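Local coordinates for protein enoyl-CoA hydratase, EchA12_1 (Mycobacterium marinum M, PDB 3QRE) that probably hydrates the double bond of enoyl-CoA thioesters in fatty acid metabolism, at residues C152-A157 with L211-V216; G160-A165 with G198-A203. One frame throughout, in Å; residues are numbered along the deposited sequence.

Contact 1 (C152-A157 with L211-V216); sequences CDVRFA and LVKEVV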
loop_
_atom_site.group_PDB
_atom_site.type_symbol
_atom_site.label_atom_id
_atom_site.label_comp_id
_atom_site.label_asym_id
_atom_site.label_seq_id
_atom_site.Cartn_x
_atom_site.Cartn_y
_atom_site.Cartn_z
ATOM N N CYS A 152 -1.110 -9.798 13.878
ATOM C CA CYS A 152 -1.923 -10.923 13.467
ATOM C C CYS A 152 -2.012 -11.027 11.940
ATOM O O CYS A 152 -1.777 -10.064 11.222
ATOM C CB CYS A 152 -3.320 -10.852 14.117
ATOM S SG CYS A 152 -3.244 -10.965 15.923
ATOM N N ASP A 153 -2.341 -12.213 11.451
ATOM C CA ASP A 153 -2.430 -12.437 10.006
ATOM C C ASP A 153 -3.596 -11.677 9.396
ATOM O O ASP A 153 -3.448 -11.029 8.362
ATOM C CB ASP A 153 -2.547 -13.940 9.739
ATOM C CG ASP A 153 -1.319 -14.685 10.204
ATOM O OD1 ASP A 153 -0.342 -14.672 9.469
ATOM O OD2 ASP A 153 -1.276 -15.255 11.306
ATOM N N VAL A 154 -4.760 -11.774 10.043
ATOM C CA VAL A 154 -6.010 -11.216 9.509
ATOM C C VAL A 154 -6.813 -10.606 10.638
ATOM O O VAL A 154 -6.857 -11.164 11.752
ATOM C CB VAL A 154 -6.851 -12.290 8.762
ATOM C CG1 VAL A 154 -8.084 -11.677 8.153
ATOM C CG2 VAL A 154 -6.021 -12.969 7.661
ATOM N N ARG A 155 -7.425 -9.452 10.354
ATOM C CA ARG A 155 -8.230 -8.722 11.330
ATOM C C ARG A 155 -9.692 -8.496 10.886
ATOM O O ARG A 155 -9.960 -7.985 9.786
ATOM C CB ARG A 155 -7.582 -7.371 11.636
ATOM C CG ARG A 155 -6.299 -7.435 12.499
ATOM C CD ARG A 155 -5.408 -6.190 12.275
ATOM N NE ARG A 155 -4.860 -6.150 10.907
ATOM C CZ ARG A 155 -3.910 -6.966 10.459
ATOM N NH1 ARG A 155 -3.348 -7.869 11.260
ATOM N NH2 ARG A 155 -3.507 -6.876 9.214
ATOM N N PHE A 156 -10.627 -8.864 11.765
ATOM C CA PHE A 156 -12.019 -8.460 11.654
ATOM C C PHE A 156 -12.293 -7.475 12.769
ATOM O O PHE A 156 -11.715 -7.586 13.857
ATOM C CB PHE A 156 -12.954 -9.656 11.771
ATOM C CG PHE A 156 -12.899 -10.566 10.587
ATOM C CD1 PHE A 156 -13.704 -10.333 9.489
ATOM C CD2 PHE A 156 -12.013 -11.637 10.562
ATOM C CE1 PHE A 156 -13.655 -11.160 8.378
ATOM C CE2 PHE A 156 -11.938 -12.492 9.439
ATOM C CZ PHE A 156 -12.764 -12.248 8.341
ATOM N N ALA A 157 -13.153 -6.499 12.502
ATOM C CA ALA A 157 -13.473 -5.519 13.513
ATOM C C ALA A 157 -14.977 -5.324 13.615
ATOM O O ALA A 157 -15.690 -5.356 12.597
ATOM C CB ALA A 157 -12.796 -4.217 13.203
ATOM N N LEU A 211 -6.148 -1.435 7.354
ATOM C CA LEU A 211 -5.727 -1.969 8.650
ATOM C C LEU A 211 -6.621 -3.135 9.080
ATOM O O LEU A 211 -6.285 -3.878 9.980
ATOM C CB LEU A 211 -5.723 -0.862 9.697
ATOM C CG LEU A 211 -4.560 0.111 9.504
ATOM C CD1 LEU A 211 -4.680 1.320 10.421
ATOM C CD2 LEU A 211 -3.182 -0.614 9.681
ATOM N N VAL A 212 -7.752 -3.290 8.411
ATOM C CA VAL A 212 -8.749 -4.274 8.796
ATOM C C VAL A 212 -9.324 -4.885 7.525
ATOM O O VAL A 212 -9.520 -4.181 6.545
ATOM C CB VAL A 212 -9.850 -3.576 9.672
ATOM C CG1 VAL A 212 -11.225 -4.102 9.395
ATOM C CG2 VAL A 212 -9.507 -3.687 11.149
ATOM N N LYS A 213 -9.583 -6.189 7.529
ATOM C CA LYS A 213 -10.073 -6.861 6.317
ATOM C C LYS A 213 -11.559 -6.553 6.088
ATOM O O LYS A 213 -12.007 -6.401 4.932
ATOM C CB LYS A 213 -9.845 -8.374 6.396
ATOM C CG LYS A 213 -10.831 -9.234 5.587
ATOM C CD LYS A 213 -10.566 -10.738 5.766
ATOM C CE LYS A 213 -11.591 -11.622 5.018
ATOM N NZ LYS A 213 -11.605 -11.345 3.553
ATOM N N GLU A 214 -12.314 -6.451 7.182
ATOM C CA GLU A 214 -13.761 -6.386 7.075
ATOM C C GLU A 214 -14.372 -5.941 8.393
ATOM O O GLU A 214 -13.951 -6.404 9.480
ATOM C CB GLU A 214 -14.273 -7.767 6.681
ATOM C CG GLU A 214 -15.724 -7.883 6.292
ATOM C CD GLU A 214 -16.096 -9.319 5.933
ATOM O OE1 GLU A 214 -15.461 -9.900 5.014
ATOM O OE2 GLU A 214 -17.020 -9.869 6.573
ATOM N N VAL A 215 -15.338 -5.021 8.288
ATOM C CA VAL A 215 -16.141 -4.582 9.436
ATOM C C VAL A 215 -17.485 -5.327 9.463
ATOM O O VAL A 215 -18.221 -5.330 8.477
ATOM C CB VAL A 215 -16.409 -3.046 9.395
ATOM C CG1 VAL A 215 -17.236 -2.598 10.615
ATOM C CG2 VAL A 215 -15.100 -2.277 9.320
ATOM N N VAL A 216 -17.800 -5.958 10.582
ATOM C CA VAL A 216 -19.122 -6.574 10.759
ATOM C C VAL A 216 -19.816 -5.979 11.992
ATOM O O VAL A 216 -19.164 -5.287 12.789
ATOM C CB VAL A 216 -19.042 -8.126 10.918
ATOM C CG1 VAL A 216 -18.492 -8.772 9.665
ATOM C CG2 VAL A 216 -18.222 -8.508 12.134
#

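Contact 2 (G160-A165 with G198-A203); sequences GAKFAA and GRTFLA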
loop_
_atom_site.group_PDB
_atom_site.type_symbol
_atom_site.label_atom_id
_atom_site.label_comp_id
_atom_site.label_asym_id
_atom_site.label_seq_id
_atom_site.Cartn_x
_atom_site.Cartn_y
_atom_site.Cartn_z
ATOM N N GLY A 160 -18.051 0.453 14.708
ATOM C CA GLY A 160 -17.845 1.403 15.804
ATOM C C GLY A 160 -16.586 1.247 16.673
ATOM O O GLY A 160 -16.309 2.114 17.515
ATOM N N ALA A 161 -15.831 0.157 16.515
ATOM C CA ALA A 161 -14.683 -0.093 17.402
ATOM C C ALA A 161 -13.617 0.991 17.207
ATOM O O ALA A 161 -13.304 1.350 16.077
ATOM C CB ALA A 161 -14.114 -1.458 17.169
ATOM N N LYS A 162 -13.103 1.534 18.313
ATOM C CA LYS A 162 -12.123 2.635 18.280
ATOM C C LYS A 162 -10.668 2.166 18.222
ATOM O O LYS A 162 -10.263 1.249 18.959
ATOM C CB LYS A 162 -12.276 3.566 19.490
ATOM C CG LYS A 162 -13.661 4.242 19.617
ATOM C CD LYS A 162 -13.519 5.688 20.105
ATOM C CE LYS A 162 -14.831 6.446 19.981
ATOM N NZ LYS A 162 -15.806 6.008 21.029
ATOM N N PHE A 163 -9.891 2.822 17.357
ATOM C CA PHE A 163 -8.463 2.559 17.242
ATOM C C PHE A 163 -7.709 3.839 17.491
ATOM O O PHE A 163 -8.182 4.918 17.127
ATOM C CB PHE A 163 -8.111 2.079 15.828
ATOM C CG PHE A 163 -8.829 0.836 15.401
ATOM C CD1 PHE A 163 -8.143 -0.357 15.281
ATOM C CD2 PHE A 163 -10.193 0.860 15.107
ATOM C CE1 PHE A 163 -8.802 -1.529 14.882
ATOM C CE2 PHE A 163 -10.847 -0.296 14.713
ATOM C CZ PHE A 163 -10.148 -1.494 14.593
ATOM N N ALA A 164 -6.537 3.726 18.099
ATOM C CA ALA A 164 -5.641 4.874 18.226
ATOM C C ALA A 164 -4.214 4.396 18.358
ATOM O O ALA A 164 -3.917 3.522 19.184
ATOM C CB ALA A 164 -6.014 5.755 19.408
ATOM N N ALA A 165 -3.346 4.964 17.531
ATOM C CA ALA A 165 -1.913 4.705 17.602
ATOM C C ALA A 165 -1.254 5.664 18.629
ATOM O O ALA A 165 -0.446 6.524 18.270
ATOM C CB ALA A 165 -1.276 4.839 16.200
ATOM N N GLY A 198 -1.873 10.896 16.877
ATOM C CA GLY A 198 -2.404 10.064 17.949
ATOM C C GLY A 198 -3.923 9.982 17.869
ATOM O O GLY A 198 -4.581 9.646 18.856
ATOM N N ARG A 199 -4.484 10.281 16.699
ATOM C CA ARG A 199 -5.936 10.455 16.590
ATOM C C ARG A 199 -6.698 9.139 16.680
ATOM O O ARG A 199 -6.144 8.071 16.435
ATOM C CB ARG A 199 -6.321 11.211 15.304
ATOM C CG ARG A 199 -6.112 10.421 14.012
ATOM C CD ARG A 199 -6.214 11.348 12.789
ATOM N NE ARG A 199 -5.926 10.644 11.530
ATOM C CZ ARG A 199 -6.794 9.865 10.877
ATOM N NH1 ARG A 199 -8.026 9.656 11.356
ATOM N NH2 ARG A 199 -6.431 9.279 9.740
ATOM N N THR A 200 -7.980 9.252 17.004
ATOM C CA THR A 200 -8.887 8.127 17.113
ATOM C C THR A 200 -9.533 7.923 15.754
ATOM O O THR A 200 -9.987 8.872 15.104
ATOM C CB THR A 200 -9.952 8.394 18.250
ATOM O OG1 THR A 200 -9.331 8.256 19.552
ATOM C CG2 THR A 200 -11.105 7.442 18.170
ATOM N N PHE A 201 -9.517 6.687 15.286
ATOM C CA PHE A 201 -10.263 6.320 14.073
ATOM C C PHE A 201 -11.066 5.063 14.344
ATOM O O PHE A 201 -10.689 4.223 15.183
ATOM C CB PHE A 201 -9.353 6.151 12.844
ATOM C CG PHE A 201 -8.217 5.198 13.055
ATOM C CD1 PHE A 201 -8.250 3.926 12.487
ATOM C CD2 PHE A 201 -7.113 5.569 13.828
ATOM C CE1 PHE A 201 -7.178 3.042 12.670
ATOM C CE2 PHE A 201 -6.060 4.702 14.028
ATOM C CZ PHE A 201 -6.083 3.431 13.451
ATOM N N LEU A 202 -12.190 4.961 13.652
ATOM C CA LEU A 202 -13.113 3.863 13.879
ATOM C C LEU A 202 -12.825 2.710 12.898
ATOM O O LEU A 202 -12.069 2.884 11.914
ATOM C CB LEU A 202 -14.544 4.372 13.715
ATOM C CG LEU A 202 -15.285 5.077 14.868
ATOM C CD1 LEU A 202 -14.378 5.599 15.978
ATOM C CD2 LEU A 202 -16.140 6.223 14.301
ATOM N N ALA A 203 -13.426 1.552 13.183
ATOM C CA ALA A 203 -13.328 0.352 12.335
ATOM C C ALA A 203 -13.458 0.643 10.838
ATOM O O ALA A 203 -12.735 0.060 10.024
ATOM C CB ALA A 203 -14.378 -0.702 12.756
HETATM O O HOH W 1 -3.662 7.274 15.840
#

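Contact 1 (C152-A157 with L211-V216)
The carbonyl oxygen of Leu211 is held by the side chain of Arg155, whose NE donates to Leu211 O at 2.8 Å. The acceptor lies at the guanidinium edge, close to its plane, while NE sits tilted 29° from the carbonyl plane. A bend at chi3 (-67°) swings the guanidinium toward Leu211 O and Cys152 O, and NH1 reaches Cys152 O at 2.7 Å, coming from above that carbonyl plane. Ala149 O also accepts from NH1, so bonds in several directions fix the rotation of this buried group. Beyond it the backbones run parallel: Lys213 N donates to Arg155 O, Ala157 N to Glu214 O at 3.1 Å, and Val216 N to Ala157 O at 3.0 Å. Strand 214-216 thereby forms an outermost strand, within this chain, of the larger sheet of the crotonase-like fold. On one face Phe156 lies beside Lys213 and Glu214, its CZ 3.6 Å from Lys213 CE; the Glu214 carboxylate stands perpendicular to the ring. Both charged ends look elsewhere, Glu214 to Arg224 and Lys213 to Asp193 of the second subunit. Ala157 CB, on the other face, meets Val212 CG2 at 3.9 Å.

Contact 2 (G160-A165 with G198-A203)
Phe163 sets its CB over one face of the Phe201 ring, 3.5 Å from the centroid and 19° off the normal, a CH-pi contact. From there CG, anti to its own carbonyl carbon (chi1 -59°), carries the Phe163 ring clear of that face. The two rings are only 18° from parallel but lie offset, with their centroids 5.5 Å apart, so face-to-face stacking is slight. Further out, Phe163 CD2 passes 3.4 Å from Phe201 O, which lies at the ring edge, and CE2 reaches Ala203 CA at 3.5 Å where the helix 203-208 begins. CZ, the tip, packs against Ala157 CB of the neighbouring contact. Phe163 and Phe201 form a hydrogen-bonded antiparallel pair: Phe163 N donates to Phe201 O at 2.7 Å, and Phe201 N returns a bond to Phe163 O at 2.9 Å. This pairing, whose strands are joined through three helices, makes 200-202 an outermost strand, within this chain, of the small mixed sheet in the crotonase-like fold; strand 141-142 lies on the other side of 162-164. After the N-cap residue Leu202, Ala203 N gives a weak bond to Ala161 O. At the other end a water accepts from Ala165 N and donates to Arg199 O. On the opposite sheet face, the aliphatic part of Lys162 crosses Thr200, with CD 3.6 Å from Thr200 CG2, and runs beside Leu202.

How the contacts relate
Followed from the N terminus, after the earlier strands of the larger sheet the chain reaches 152-157, then turns almost at once into 160-165 in the smaller one. Helices 169-173, 178-185 and 188-197 intervene before 198-203 returns to close the inner loop at contact 2. Helix 203-208 then leads to 211-216, which closes the outer loop at contact 1, so the two contacts nest and do not cross. Their centres lie about 14 Å apart, yet the two touch: Ala157 CB packs on Ala203 CB, Val215 CG2 meets Ala203 O, and Leu211 CD1 meets Phe201 CE1. Together they tie the strands 214-216 and 200-202, outermost in their sheets within this chain, to helix 203-208.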